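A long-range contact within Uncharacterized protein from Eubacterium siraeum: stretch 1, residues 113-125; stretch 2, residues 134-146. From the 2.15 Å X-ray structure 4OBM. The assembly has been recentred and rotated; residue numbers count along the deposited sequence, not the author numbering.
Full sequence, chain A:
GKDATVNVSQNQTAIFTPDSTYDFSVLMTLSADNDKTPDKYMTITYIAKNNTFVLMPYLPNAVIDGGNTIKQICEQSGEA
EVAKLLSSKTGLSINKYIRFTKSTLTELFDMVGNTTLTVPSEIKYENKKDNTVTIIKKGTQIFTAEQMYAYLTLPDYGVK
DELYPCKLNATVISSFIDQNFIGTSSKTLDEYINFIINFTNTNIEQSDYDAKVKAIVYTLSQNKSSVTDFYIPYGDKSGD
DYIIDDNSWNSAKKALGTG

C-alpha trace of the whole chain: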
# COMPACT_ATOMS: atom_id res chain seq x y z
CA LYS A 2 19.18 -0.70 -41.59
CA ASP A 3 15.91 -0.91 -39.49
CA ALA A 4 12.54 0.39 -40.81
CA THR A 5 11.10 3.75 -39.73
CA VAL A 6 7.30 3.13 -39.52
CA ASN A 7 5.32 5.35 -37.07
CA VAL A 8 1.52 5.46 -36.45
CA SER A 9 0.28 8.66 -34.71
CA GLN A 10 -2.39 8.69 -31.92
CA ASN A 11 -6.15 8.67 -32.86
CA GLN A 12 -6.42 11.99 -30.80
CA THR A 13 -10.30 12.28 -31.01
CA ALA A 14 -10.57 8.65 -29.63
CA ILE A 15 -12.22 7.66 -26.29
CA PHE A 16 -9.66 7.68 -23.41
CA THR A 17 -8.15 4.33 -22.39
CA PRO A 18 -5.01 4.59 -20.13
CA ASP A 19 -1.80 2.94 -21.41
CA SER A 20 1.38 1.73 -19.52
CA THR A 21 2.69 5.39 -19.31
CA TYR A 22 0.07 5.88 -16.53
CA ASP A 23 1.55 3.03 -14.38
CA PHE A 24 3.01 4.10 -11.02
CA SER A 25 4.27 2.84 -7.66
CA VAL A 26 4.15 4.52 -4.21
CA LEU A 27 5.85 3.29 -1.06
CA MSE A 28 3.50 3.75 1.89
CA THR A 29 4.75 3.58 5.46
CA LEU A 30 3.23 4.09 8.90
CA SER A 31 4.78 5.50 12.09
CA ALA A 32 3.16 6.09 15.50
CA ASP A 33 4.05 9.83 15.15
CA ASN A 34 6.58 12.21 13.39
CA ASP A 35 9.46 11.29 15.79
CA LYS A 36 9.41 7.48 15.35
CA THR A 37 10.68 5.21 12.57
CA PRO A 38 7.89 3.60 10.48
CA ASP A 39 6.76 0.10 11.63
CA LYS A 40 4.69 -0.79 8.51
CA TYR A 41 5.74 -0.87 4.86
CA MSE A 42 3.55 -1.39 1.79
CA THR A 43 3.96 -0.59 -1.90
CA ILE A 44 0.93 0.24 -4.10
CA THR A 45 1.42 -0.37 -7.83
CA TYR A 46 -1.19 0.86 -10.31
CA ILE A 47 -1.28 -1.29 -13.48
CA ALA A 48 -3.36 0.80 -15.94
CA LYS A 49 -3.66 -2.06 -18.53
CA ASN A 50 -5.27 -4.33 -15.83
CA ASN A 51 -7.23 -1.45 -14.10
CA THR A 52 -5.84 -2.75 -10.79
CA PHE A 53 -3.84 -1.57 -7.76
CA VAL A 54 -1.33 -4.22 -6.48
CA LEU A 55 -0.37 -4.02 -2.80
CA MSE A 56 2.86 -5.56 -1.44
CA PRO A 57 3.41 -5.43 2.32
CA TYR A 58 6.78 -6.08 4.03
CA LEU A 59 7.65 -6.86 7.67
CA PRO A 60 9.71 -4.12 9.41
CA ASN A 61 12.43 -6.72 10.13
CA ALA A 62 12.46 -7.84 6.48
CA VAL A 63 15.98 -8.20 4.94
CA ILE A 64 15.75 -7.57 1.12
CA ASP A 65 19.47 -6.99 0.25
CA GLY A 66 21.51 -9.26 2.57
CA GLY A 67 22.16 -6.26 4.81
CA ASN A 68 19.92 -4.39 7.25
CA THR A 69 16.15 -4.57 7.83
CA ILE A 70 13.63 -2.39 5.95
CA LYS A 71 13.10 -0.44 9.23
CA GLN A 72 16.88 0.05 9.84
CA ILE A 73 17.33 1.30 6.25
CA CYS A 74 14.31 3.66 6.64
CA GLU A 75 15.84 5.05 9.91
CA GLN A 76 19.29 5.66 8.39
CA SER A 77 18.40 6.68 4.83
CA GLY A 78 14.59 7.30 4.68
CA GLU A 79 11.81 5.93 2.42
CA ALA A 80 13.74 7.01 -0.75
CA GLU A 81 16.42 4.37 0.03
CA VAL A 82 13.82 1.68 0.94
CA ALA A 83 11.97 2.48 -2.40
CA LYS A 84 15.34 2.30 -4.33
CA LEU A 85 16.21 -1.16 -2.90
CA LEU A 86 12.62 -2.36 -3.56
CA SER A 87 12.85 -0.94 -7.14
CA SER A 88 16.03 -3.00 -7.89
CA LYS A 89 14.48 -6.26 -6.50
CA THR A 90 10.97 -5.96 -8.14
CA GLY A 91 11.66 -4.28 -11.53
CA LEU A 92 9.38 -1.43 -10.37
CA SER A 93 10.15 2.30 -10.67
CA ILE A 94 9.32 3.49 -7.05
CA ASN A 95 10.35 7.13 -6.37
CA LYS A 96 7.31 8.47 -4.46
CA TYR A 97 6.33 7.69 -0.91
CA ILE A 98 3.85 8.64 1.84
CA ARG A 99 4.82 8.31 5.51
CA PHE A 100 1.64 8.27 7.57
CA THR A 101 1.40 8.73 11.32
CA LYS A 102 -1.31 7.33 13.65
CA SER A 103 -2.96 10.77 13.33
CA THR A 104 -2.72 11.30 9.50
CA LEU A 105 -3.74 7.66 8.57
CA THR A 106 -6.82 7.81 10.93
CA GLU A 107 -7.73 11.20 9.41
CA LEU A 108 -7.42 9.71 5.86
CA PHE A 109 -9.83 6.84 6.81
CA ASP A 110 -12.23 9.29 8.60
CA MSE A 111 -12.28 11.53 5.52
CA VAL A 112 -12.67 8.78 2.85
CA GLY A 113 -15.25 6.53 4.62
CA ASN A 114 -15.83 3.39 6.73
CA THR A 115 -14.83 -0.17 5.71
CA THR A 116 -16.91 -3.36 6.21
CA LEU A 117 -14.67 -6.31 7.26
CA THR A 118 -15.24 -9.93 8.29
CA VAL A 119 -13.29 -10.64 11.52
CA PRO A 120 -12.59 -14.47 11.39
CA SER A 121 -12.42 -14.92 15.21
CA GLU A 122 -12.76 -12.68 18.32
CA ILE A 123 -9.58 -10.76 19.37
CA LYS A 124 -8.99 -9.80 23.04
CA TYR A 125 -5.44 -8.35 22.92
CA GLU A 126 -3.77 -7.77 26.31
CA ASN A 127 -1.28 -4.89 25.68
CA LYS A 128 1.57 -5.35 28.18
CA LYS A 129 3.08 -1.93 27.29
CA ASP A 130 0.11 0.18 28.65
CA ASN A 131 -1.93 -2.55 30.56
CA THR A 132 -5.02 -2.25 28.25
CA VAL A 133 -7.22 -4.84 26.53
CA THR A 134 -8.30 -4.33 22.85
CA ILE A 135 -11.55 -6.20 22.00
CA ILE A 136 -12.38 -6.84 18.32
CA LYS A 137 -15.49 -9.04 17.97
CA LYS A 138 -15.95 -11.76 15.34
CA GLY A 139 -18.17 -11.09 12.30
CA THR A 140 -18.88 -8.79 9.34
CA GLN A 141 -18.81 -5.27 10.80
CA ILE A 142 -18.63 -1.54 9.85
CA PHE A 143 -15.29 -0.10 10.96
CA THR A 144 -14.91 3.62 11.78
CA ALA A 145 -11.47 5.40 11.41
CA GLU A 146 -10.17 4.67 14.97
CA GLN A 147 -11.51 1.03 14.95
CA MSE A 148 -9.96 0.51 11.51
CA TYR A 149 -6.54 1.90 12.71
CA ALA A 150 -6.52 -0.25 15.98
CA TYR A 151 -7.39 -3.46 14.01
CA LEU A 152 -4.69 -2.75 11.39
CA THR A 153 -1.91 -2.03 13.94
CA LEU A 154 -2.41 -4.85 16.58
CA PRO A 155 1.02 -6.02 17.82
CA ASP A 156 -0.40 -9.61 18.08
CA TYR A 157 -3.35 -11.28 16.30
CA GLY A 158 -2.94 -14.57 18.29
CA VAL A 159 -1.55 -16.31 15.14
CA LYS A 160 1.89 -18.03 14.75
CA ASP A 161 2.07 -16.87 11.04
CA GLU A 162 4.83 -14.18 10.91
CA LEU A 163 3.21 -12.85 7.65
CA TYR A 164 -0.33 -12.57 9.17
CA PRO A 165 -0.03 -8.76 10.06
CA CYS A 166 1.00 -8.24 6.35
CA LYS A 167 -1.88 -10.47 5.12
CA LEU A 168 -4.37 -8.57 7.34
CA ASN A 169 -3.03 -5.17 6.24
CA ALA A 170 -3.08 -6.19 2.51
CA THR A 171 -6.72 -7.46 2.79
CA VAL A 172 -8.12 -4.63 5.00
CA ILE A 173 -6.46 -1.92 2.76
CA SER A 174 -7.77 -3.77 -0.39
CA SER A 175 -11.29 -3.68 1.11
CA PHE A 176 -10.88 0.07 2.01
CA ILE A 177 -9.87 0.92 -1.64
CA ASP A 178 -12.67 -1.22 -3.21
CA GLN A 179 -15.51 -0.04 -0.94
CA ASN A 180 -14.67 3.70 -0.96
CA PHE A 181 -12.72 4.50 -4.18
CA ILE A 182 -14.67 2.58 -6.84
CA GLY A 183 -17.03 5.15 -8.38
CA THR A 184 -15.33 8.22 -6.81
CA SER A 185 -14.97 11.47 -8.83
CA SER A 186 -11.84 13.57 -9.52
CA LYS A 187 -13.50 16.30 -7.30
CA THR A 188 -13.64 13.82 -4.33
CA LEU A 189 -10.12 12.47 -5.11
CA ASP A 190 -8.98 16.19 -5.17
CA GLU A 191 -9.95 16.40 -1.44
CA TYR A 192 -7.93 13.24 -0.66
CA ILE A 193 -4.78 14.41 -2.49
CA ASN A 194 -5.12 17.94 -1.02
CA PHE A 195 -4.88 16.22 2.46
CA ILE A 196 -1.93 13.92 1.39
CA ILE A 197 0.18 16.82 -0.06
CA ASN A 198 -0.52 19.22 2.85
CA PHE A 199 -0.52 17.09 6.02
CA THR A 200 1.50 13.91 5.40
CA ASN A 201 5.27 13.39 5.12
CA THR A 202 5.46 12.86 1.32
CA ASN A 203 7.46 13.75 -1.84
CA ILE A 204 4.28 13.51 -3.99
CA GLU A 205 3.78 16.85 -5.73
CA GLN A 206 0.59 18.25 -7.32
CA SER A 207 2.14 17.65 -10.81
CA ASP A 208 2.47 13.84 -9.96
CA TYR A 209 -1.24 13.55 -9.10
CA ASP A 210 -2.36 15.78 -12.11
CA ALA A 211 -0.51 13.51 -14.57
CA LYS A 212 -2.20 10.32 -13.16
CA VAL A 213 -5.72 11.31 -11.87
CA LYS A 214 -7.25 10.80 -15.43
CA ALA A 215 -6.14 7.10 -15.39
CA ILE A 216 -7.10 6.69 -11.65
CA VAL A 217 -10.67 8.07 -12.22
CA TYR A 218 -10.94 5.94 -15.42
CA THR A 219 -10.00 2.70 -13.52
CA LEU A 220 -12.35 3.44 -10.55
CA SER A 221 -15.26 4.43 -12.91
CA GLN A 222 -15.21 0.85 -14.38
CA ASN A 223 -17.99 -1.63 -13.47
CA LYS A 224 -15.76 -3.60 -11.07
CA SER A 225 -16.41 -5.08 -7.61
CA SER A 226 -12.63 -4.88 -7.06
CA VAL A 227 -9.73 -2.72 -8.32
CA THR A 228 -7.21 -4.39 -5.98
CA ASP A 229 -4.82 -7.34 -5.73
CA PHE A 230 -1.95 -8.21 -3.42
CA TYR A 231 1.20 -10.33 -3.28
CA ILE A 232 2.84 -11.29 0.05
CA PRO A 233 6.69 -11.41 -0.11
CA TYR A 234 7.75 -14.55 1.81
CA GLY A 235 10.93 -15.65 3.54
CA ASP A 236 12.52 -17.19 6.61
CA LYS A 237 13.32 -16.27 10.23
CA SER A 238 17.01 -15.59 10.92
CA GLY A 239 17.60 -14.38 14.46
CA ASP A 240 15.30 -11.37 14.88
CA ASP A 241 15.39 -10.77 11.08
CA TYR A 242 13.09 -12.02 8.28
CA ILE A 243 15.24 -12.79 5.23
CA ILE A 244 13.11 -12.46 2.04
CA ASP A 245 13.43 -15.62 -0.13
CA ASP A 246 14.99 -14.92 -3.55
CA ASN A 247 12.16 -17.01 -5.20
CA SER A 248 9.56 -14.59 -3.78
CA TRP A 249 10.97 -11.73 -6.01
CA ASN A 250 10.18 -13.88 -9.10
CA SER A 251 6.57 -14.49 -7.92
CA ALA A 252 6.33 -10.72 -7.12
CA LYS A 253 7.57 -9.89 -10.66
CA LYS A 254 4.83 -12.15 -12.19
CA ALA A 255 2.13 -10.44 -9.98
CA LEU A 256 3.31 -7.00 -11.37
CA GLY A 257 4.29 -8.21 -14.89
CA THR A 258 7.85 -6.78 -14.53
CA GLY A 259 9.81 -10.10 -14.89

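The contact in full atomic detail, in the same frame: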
# COMPACT_ATOMS: atom_id res chain seq x y z
N GLY A 113 -14.07 7.30 4.25
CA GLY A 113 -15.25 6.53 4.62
C GLY A 113 -14.90 5.28 5.39
O GLY A 113 -13.72 4.92 5.47
N ASN A 114 -15.92 4.63 5.95
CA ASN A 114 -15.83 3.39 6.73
C ASN A 114 -15.58 2.16 5.85
O ASN A 114 -15.93 2.16 4.67
CB ASN A 114 -17.12 3.17 7.49
CG ASN A 114 -17.51 4.26 8.46
OD1 ASN A 114 -16.67 4.91 9.09
ND2 ASN A 114 -18.81 4.44 8.63
N THR A 115 -15.04 1.09 6.43
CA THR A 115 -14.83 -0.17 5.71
C THR A 115 -15.54 -1.31 6.45
O THR A 115 -15.50 -1.38 7.68
CB THR A 115 -13.32 -0.45 5.50
OG1 THR A 115 -12.69 0.72 4.99
CG2 THR A 115 -13.07 -1.59 4.53
N THR A 116 -16.21 -2.18 5.69
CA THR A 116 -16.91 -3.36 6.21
C THR A 116 -15.96 -4.57 6.08
O THR A 116 -15.53 -4.90 4.98
CB THR A 116 -18.25 -3.54 5.50
OG1 THR A 116 -19.11 -2.48 5.91
CG2 THR A 116 -18.90 -4.86 5.81
N LEU A 117 -15.62 -5.18 7.21
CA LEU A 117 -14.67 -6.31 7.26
C LEU A 117 -15.22 -7.48 8.04
O LEU A 117 -15.89 -7.29 9.07
CB LEU A 117 -13.32 -5.89 7.90
CG LEU A 117 -12.67 -4.60 7.38
CD1 LEU A 117 -11.69 -4.04 8.40
CD2 LEU A 117 -12.02 -4.82 6.03
N THR A 118 -14.87 -8.69 7.60
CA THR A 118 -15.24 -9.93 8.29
C THR A 118 -14.07 -10.34 9.19
O THR A 118 -13.02 -10.74 8.70
CB THR A 118 -15.63 -11.03 7.28
OG1 THR A 118 -16.74 -10.56 6.52
CG2 THR A 118 -16.02 -12.34 7.97
N VAL A 119 -14.27 -10.22 10.51
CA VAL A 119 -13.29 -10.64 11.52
C VAL A 119 -13.47 -12.18 11.70
O VAL A 119 -14.57 -12.62 12.05
CB VAL A 119 -13.40 -9.83 12.83
CG1 VAL A 119 -12.37 -10.29 13.86
CG2 VAL A 119 -13.22 -8.33 12.56
N PRO A 120 -12.43 -12.99 11.35
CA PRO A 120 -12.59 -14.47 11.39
C PRO A 120 -12.85 -15.04 12.78
O PRO A 120 -13.63 -15.99 12.90
CB PRO A 120 -11.27 -15.00 10.81
CG PRO A 120 -10.29 -13.88 10.98
CD PRO A 120 -11.10 -12.61 10.84
N SER A 121 -12.22 -14.47 13.83
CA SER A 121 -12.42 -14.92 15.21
C SER A 121 -12.19 -13.75 16.17
O SER A 121 -11.45 -12.82 15.84
CB SER A 121 -11.50 -16.09 15.55
OG SER A 121 -10.14 -15.70 15.51
N GLU A 122 -12.87 -13.76 17.34
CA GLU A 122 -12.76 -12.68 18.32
C GLU A 122 -11.30 -12.45 18.79
O GLU A 122 -10.59 -13.41 19.10
CB GLU A 122 -13.66 -12.93 19.54
CG GLU A 122 -13.77 -11.71 20.44
CD GLU A 122 -13.97 -11.91 21.92
OE1 GLU A 122 -13.37 -12.84 22.51
OE2 GLU A 122 -14.66 -11.05 22.52
N ILE A 123 -10.89 -11.18 18.87
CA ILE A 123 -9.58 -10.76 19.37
C ILE A 123 -9.79 -10.04 20.70
O ILE A 123 -10.63 -9.15 20.80
CB ILE A 123 -8.81 -9.87 18.34
CG1 ILE A 123 -8.67 -10.58 16.96
CG2 ILE A 123 -7.42 -9.45 18.89
CD1 ILE A 123 -8.64 -9.65 15.78
N LYS A 124 -9.05 -10.45 21.73
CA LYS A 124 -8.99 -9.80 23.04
C LYS A 124 -7.50 -9.64 23.33
O LYS A 124 -6.89 -10.55 23.89
CB LYS A 124 -9.75 -10.59 24.14
CG LYS A 124 -11.28 -10.48 24.06
CD LYS A 124 -11.92 -10.67 25.44
CE LYS A 124 -13.44 -10.79 25.42
NZ LYS A 124 -13.92 -12.20 25.33
N TYR A 125 -6.89 -8.56 22.79
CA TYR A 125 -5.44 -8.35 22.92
C TYR A 125 -5.09 -7.65 24.23
O TYR A 125 -5.53 -6.52 24.47
CB TYR A 125 -4.84 -7.60 21.71
CG TYR A 125 -3.36 -7.31 21.87
CD1 TYR A 125 -2.42 -8.33 21.89
CD2 TYR A 125 -2.90 -6.00 22.07
CE1 TYR A 125 -1.06 -8.07 22.11
CE2 TYR A 125 -1.55 -5.73 22.27
CZ TYR A 125 -0.63 -6.77 22.29
OH TYR A 125 0.71 -6.51 22.49
N THR A 134 -7.67 -4.71 24.12
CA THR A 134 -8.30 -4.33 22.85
C THR A 134 -9.24 -5.46 22.47
O THR A 134 -8.77 -6.59 22.31
CB THR A 134 -7.24 -4.04 21.77
OG1 THR A 134 -6.32 -3.06 22.23
CG2 THR A 134 -7.84 -3.61 20.42
N ILE A 135 -10.55 -5.18 22.35
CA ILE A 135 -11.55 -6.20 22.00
C ILE A 135 -12.12 -5.95 20.62
O ILE A 135 -12.88 -5.00 20.45
CB ILE A 135 -12.72 -6.34 23.03
CG1 ILE A 135 -12.36 -6.02 24.51
CG2 ILE A 135 -13.50 -7.66 22.86
CD1 ILE A 135 -11.46 -6.94 25.21
N ILE A 136 -11.83 -6.85 19.68
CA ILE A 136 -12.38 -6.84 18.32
C ILE A 136 -13.26 -8.10 18.21
O ILE A 136 -12.76 -9.21 18.36
CB ILE A 136 -11.28 -6.75 17.24
CG1 ILE A 136 -10.51 -5.40 17.36
CG2 ILE A 136 -11.88 -6.92 15.83
CD1 ILE A 136 -9.13 -5.38 16.79
N LYS A 137 -14.57 -7.91 18.03
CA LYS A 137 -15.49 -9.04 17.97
C LYS A 137 -15.47 -9.67 16.59
O LYS A 137 -15.06 -9.05 15.61
CB LYS A 137 -16.92 -8.63 18.38
CG LYS A 137 -17.02 -8.05 19.79
CD LYS A 137 -16.98 -9.10 20.88
CE LYS A 137 -17.20 -8.47 22.23
NZ LYS A 137 -16.94 -9.44 23.33
N LYS A 138 -15.86 -10.95 16.55
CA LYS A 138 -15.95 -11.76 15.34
C LYS A 138 -17.15 -11.28 14.52
O LYS A 138 -18.12 -10.79 15.11
CB LYS A 138 -16.11 -13.25 15.76
CG LYS A 138 -16.25 -14.25 14.61
CD LYS A 138 -16.51 -15.67 15.09
CE LYS A 138 -16.81 -16.54 13.89
NZ LYS A 138 -16.84 -17.98 14.22
N GLY A 139 -17.07 -11.43 13.20
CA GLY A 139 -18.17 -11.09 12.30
C GLY A 139 -17.94 -9.97 11.32
O GLY A 139 -16.94 -9.25 11.41
N THR A 140 -18.89 -9.82 10.37
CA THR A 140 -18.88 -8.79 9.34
C THR A 140 -19.39 -7.52 10.00
O THR A 140 -20.50 -7.49 10.53
CB THR A 140 -19.68 -9.26 8.11
OG1 THR A 140 -19.17 -10.52 7.73
CG2 THR A 140 -19.53 -8.33 6.93
N GLN A 141 -18.54 -6.50 10.06
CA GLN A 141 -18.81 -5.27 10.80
C GLN A 141 -18.33 -4.02 10.09
O GLN A 141 -17.37 -4.09 9.31
CB GLN A 141 -18.11 -5.34 12.18
CG GLN A 141 -18.56 -6.47 13.11
CD GLN A 141 -17.49 -6.81 14.11
OE1 GLN A 141 -17.50 -6.33 15.25
NE2 GLN A 141 -16.54 -7.64 13.71
N ILE A 142 -18.94 -2.85 10.42
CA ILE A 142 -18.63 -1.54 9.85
C ILE A 142 -17.60 -0.88 10.73
O ILE A 142 -17.89 -0.54 11.87
CB ILE A 142 -19.90 -0.64 9.65
CG1 ILE A 142 -20.95 -1.31 8.74
CG2 ILE A 142 -19.49 0.74 9.08
CD1 ILE A 142 -22.41 -0.91 9.01
N PHE A 143 -16.39 -0.67 10.19
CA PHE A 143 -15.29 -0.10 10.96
C PHE A 143 -15.13 1.40 10.74
O PHE A 143 -14.92 1.83 9.61
CB PHE A 143 -13.96 -0.81 10.61
CG PHE A 143 -13.74 -2.15 11.27
CD1 PHE A 143 -14.45 -3.28 10.86
CD2 PHE A 143 -12.79 -2.30 12.27
CE1 PHE A 143 -14.25 -4.52 11.48
CE2 PHE A 143 -12.58 -3.55 12.88
CZ PHE A 143 -13.32 -4.65 12.49
N THR A 144 -15.17 2.18 11.84
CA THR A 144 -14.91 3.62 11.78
C THR A 144 -13.38 3.81 11.79
O THR A 144 -12.66 2.83 12.00
CB THR A 144 -15.64 4.39 12.89
OG1 THR A 144 -15.29 3.84 14.16
CG2 THR A 144 -17.15 4.43 12.70
N ALA A 145 -12.89 5.03 11.51
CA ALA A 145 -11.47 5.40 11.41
C ALA A 145 -10.61 4.82 12.52
O ALA A 145 -9.65 4.11 12.21
CB ALA A 145 -11.33 6.91 11.39
N GLU A 146 -10.93 5.12 13.81
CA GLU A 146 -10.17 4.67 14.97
C GLU A 146 -10.21 3.14 15.16
O GLU A 146 -9.21 2.56 15.59
CB GLU A 146 -10.64 5.37 16.25
CG GLU A 146 -10.26 6.84 16.31
CD GLU A 146 -10.76 7.60 17.52
OE1 GLU A 146 -10.50 7.15 18.66
OE2 GLU A 146 -11.37 8.67 17.33

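How do the two backbones join? They run antiparallel in two separate ladders, whose register shifts by one residue between Val119 and Ile123. In the first, Thr115, Leu117 and Val119 each exchange a pair of backbone hydrogen bonds with Phe143, Gln141 and Gly139; Val119 N to Gly139 O and Gly139 N to Val119 O are both 3.0 Å and nearly straight. In the second, Ile123 pairs with Ile136 and Tyr125 with Thr134, all four N to O distances being 2.8 Å. Gly139, with phi of 116°, adopts backbone angles at which a CB would jam against the preceding carbonyl oxygen.

What do the apolar side chains do? Leu117, Val119 and Phe143 share one face of the first ladder. Phe143, chi1 m, turns its ring so that Leu117 CD1 sits over one face, 4.0 Å from the ring centroid, a CH-pi contact. Val119, chi1 t, places CG2 at the ring edge, 3.7 Å from Phe143 CZ, and the same methyl lies 3.8 Å from Ile136 CG2. One branch thus bridges side chains from both ladders.

How do the threonines on the other face pair? Thr118 and Thr140 are both m and face each other across a non-hydrogen-bonded pair, where the CA atoms are just 4.0 Å apart. This brings Thr118 OG1 within 2.7 Å of Thr140 OG1, a hydrogen bond. Alongside, Thr116 CG2 meets Thr140 CG2 at 3.7 Å.

How are the polar chains around the register shift held? Lys137 starts away from stretch 1, but m at both chi1 and chi2 folds it back, and its NZ forms a salt bridge with Glu122 OE2 at 2.9 Å. Lys124 NZ also bridges Glu122, 2.9 Å from OE1, so one carboxylate serves two ammonium groups. Gln141 bends back along its own stretch: its NE2 donates to Lys137 O and Gly139 O, each at 2.8 Å.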